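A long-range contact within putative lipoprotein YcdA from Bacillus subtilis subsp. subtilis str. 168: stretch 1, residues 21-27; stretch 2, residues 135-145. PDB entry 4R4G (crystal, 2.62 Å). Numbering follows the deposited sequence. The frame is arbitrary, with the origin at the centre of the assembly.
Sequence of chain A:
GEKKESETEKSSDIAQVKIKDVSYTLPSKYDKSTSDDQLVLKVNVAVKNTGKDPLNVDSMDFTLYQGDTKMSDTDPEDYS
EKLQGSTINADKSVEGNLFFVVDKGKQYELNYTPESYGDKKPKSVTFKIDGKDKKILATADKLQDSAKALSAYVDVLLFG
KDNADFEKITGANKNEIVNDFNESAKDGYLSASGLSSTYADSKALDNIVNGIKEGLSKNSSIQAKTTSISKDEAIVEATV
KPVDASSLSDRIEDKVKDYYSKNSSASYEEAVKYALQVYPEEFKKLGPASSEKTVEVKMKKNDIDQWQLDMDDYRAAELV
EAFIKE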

# COMPACT_ATOMS: atom_id res chain seq x y z
N ASP A 21 -8.47 -3.25 23.30
CA ASP A 21 -8.76 -3.14 21.86
C ASP A 21 -8.33 -4.39 21.07
O ASP A 21 -7.42 -5.09 21.51
CB ASP A 21 -8.05 -1.89 21.28
CG ASP A 21 -8.49 -1.52 19.88
OD1 ASP A 21 -9.62 -1.01 19.73
OD2 ASP A 21 -7.71 -1.77 18.92
N VAL A 22 -8.99 -4.68 19.92
CA VAL A 22 -8.69 -5.82 19.03
C VAL A 22 -8.82 -5.36 17.58
O VAL A 22 -9.91 -4.97 17.14
CB VAL A 22 -9.55 -7.10 19.29
CG1 VAL A 22 -9.25 -8.18 18.26
CG2 VAL A 22 -9.33 -7.65 20.69
N SER A 23 -7.73 -5.44 16.82
CA SER A 23 -7.75 -5.04 15.42
C SER A 23 -6.84 -5.91 14.58
O SER A 23 -5.94 -6.56 15.11
CB SER A 23 -7.34 -3.58 15.28
OG SER A 23 -6.00 -3.38 15.70
N TYR A 24 -7.10 -5.92 13.28
CA TYR A 24 -6.27 -6.59 12.28
C TYR A 24 -5.24 -5.60 11.79
O TYR A 24 -5.53 -4.40 11.60
CB TYR A 24 -7.10 -7.11 11.10
CG TYR A 24 -8.05 -8.24 11.43
CD1 TYR A 24 -7.56 -9.52 11.73
CD2 TYR A 24 -9.43 -8.07 11.35
CE1 TYR A 24 -8.43 -10.58 11.98
CE2 TYR A 24 -10.30 -9.13 11.60
CZ TYR A 24 -9.80 -10.38 11.92
OH TYR A 24 -10.65 -11.43 12.16
N THR A 25 -4.01 -6.09 11.62
CA THR A 25 -2.92 -5.26 11.11
C THR A 25 -2.17 -6.05 10.04
O THR A 25 -2.34 -7.28 9.91
CB THR A 25 -1.97 -4.78 12.24
OG1 THR A 25 -1.34 -5.90 12.89
CG2 THR A 25 -2.64 -3.86 13.27
N LEU A 26 -1.39 -5.33 9.25
CA LEU A 26 -0.56 -5.96 8.25
C LEU A 26 0.71 -6.30 8.95
O LEU A 26 1.14 -5.50 9.80
CB LEU A 26 -0.28 -5.02 7.06
CG LEU A 26 -1.37 -4.81 6.02
CD1 LEU A 26 -0.94 -3.73 5.09
CD2 LEU A 26 -1.65 -6.08 5.22
N PRO A 27 1.39 -7.41 8.60
CA PRO A 27 2.66 -7.71 9.26
C PRO A 27 3.76 -6.65 9.05
O PRO A 27 3.64 -5.72 8.24
CB PRO A 27 3.06 -9.05 8.64
CG PRO A 27 2.26 -9.19 7.41
CD PRO A 27 1.01 -8.46 7.63
N LYS A 135 -17.04 -4.77 13.88
CA LYS A 135 -16.07 -3.77 14.35
C LYS A 135 -14.62 -4.20 14.01
O LYS A 135 -13.90 -3.49 13.30
CB LYS A 135 -16.21 -3.53 15.87
CG LYS A 135 -17.65 -3.34 16.40
CD LYS A 135 -17.67 -3.34 17.94
CE LYS A 135 -18.99 -2.96 18.58
NZ LYS A 135 -18.92 -2.98 20.07
N ILE A 136 -14.23 -5.41 14.47
CA ILE A 136 -12.89 -6.00 14.27
C ILE A 136 -12.58 -6.14 12.77
O ILE A 136 -11.44 -5.86 12.38
CB ILE A 136 -12.72 -7.35 15.03
CG1 ILE A 136 -13.04 -7.16 16.53
CG2 ILE A 136 -11.31 -7.93 14.84
CD1 ILE A 136 -13.23 -8.44 17.35
N LEU A 137 -13.56 -6.55 11.95
CA LEU A 137 -13.41 -6.74 10.50
C LEU A 137 -13.18 -5.41 9.76
O LEU A 137 -12.54 -5.40 8.69
CB LEU A 137 -14.65 -7.44 9.93
CG LEU A 137 -14.73 -8.95 10.03
CD1 LEU A 137 -16.09 -9.42 9.68
CD2 LEU A 137 -13.75 -9.61 9.08
N ALA A 138 -13.71 -4.30 10.31
CA ALA A 138 -13.59 -2.95 9.77
C ALA A 138 -12.13 -2.54 9.64
O ALA A 138 -11.72 -1.97 8.62
CB ALA A 138 -14.32 -1.96 10.68
N THR A 139 -11.34 -2.88 10.67
CA THR A 139 -9.92 -2.58 10.79
C THR A 139 -9.14 -3.22 9.63
O THR A 139 -8.22 -2.58 9.12
CB THR A 139 -9.42 -2.99 12.18
OG1 THR A 139 -9.47 -4.41 12.30
CG2 THR A 139 -10.24 -2.36 13.32
N ALA A 140 -9.55 -4.43 9.17
CA ALA A 140 -8.91 -5.17 8.07
C ALA A 140 -9.10 -4.51 6.68
O ALA A 140 -8.27 -4.71 5.77
CB ALA A 140 -9.44 -6.59 8.02
N ASP A 141 -10.20 -3.76 6.55
CA ASP A 141 -10.62 -3.06 5.33
C ASP A 141 -9.80 -1.78 5.10
O ASP A 141 -9.38 -1.52 3.97
CB ASP A 141 -12.13 -2.75 5.39
CG ASP A 141 -13.02 -3.98 5.44
OD1 ASP A 141 -12.57 -5.08 4.98
OD2 ASP A 141 -14.18 -3.86 5.93
N LYS A 142 -9.53 -1.01 6.19
CA LYS A 142 -8.73 0.22 6.21
C LYS A 142 -7.25 -0.03 5.83
O LYS A 142 -6.50 0.93 5.63
CB LYS A 142 -8.78 0.85 7.62
CG LYS A 142 -9.65 2.09 7.72
CD LYS A 142 -8.97 3.18 8.56
CE LYS A 142 -9.75 4.49 8.56
NZ LYS A 142 -9.64 5.24 7.27
N LEU A 143 -6.85 -1.30 5.77
CA LEU A 143 -5.46 -1.68 5.54
C LEU A 143 -5.02 -1.38 4.11
O LEU A 143 -3.88 -0.95 3.91
CB LEU A 143 -5.20 -3.17 5.90
CG LEU A 143 -5.32 -3.55 7.40
CD1 LEU A 143 -5.13 -5.04 7.62
CD2 LEU A 143 -4.33 -2.77 8.27
N GLN A 144 -5.92 -1.55 3.14
CA GLN A 144 -5.59 -1.29 1.75
C GLN A 144 -5.96 0.15 1.29
O GLN A 144 -5.81 0.46 0.11
CB GLN A 144 -6.22 -2.35 0.86
CG GLN A 144 -5.70 -3.75 1.18
CD GLN A 144 -4.27 -3.94 0.79
OE1 GLN A 144 -3.81 -3.42 -0.23
NE2 GLN A 144 -3.53 -4.69 1.60
N ASP A 145 -6.31 1.06 2.24
CA ASP A 145 -6.61 2.47 1.95
C ASP A 145 -5.49 3.16 1.14
O ASP A 145 -5.81 3.95 0.24
CB ASP A 145 -6.85 3.26 3.24
CG ASP A 145 -8.26 3.21 3.80
OD1 ASP A 145 -9.08 2.36 3.30
OD2 ASP A 145 -8.55 3.98 4.75

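Strand 21-25 lies along the helix that begins before Lys 135, the two axes running in roughly the same direction at 31° and approaching to 6.2 Å. The backbones come close: the CA atoms of Ser 23 and Ile 136 are 5.4 Å apart, those of Tyr 24 and Ala 140 5.2 Å. One hydrogen bond joins the stretches. The amide N of Tyr 24 donates to OG1 of Thr 139 at 3.0 Å, almost perfectly straight at 177°. That hydroxyl, on a p rotamer, in turn donates to O of Ile 136 at a very short 2.4 Å, so it accepts from the strand while bonding back to its own helix. Tyr 24, the most extensively covered residue, points toward the helix, and its ring packs against Ile 136, Leu 137 and Ala 140. Its CE2 meets CG2 of Ile 136 at 3.6 Å, its CD2 meets CB of Ala 140 at 3.6 Å, and CA of Leu 137 sits at the ring edge. Tyr 24 OH is hydrogen-bonded elsewhere in the structure. CG2 of Ile 136 also touches CG1 of Val 22 at 4.0 Å. Farther along, where the backbones are wider apart, Leu 26 and Leu 143 point toward each other's stretch, and CG of Leu 26 meets CD1 of Leu 143 at 4.1 Å, extending the apolar contact beyond the strand.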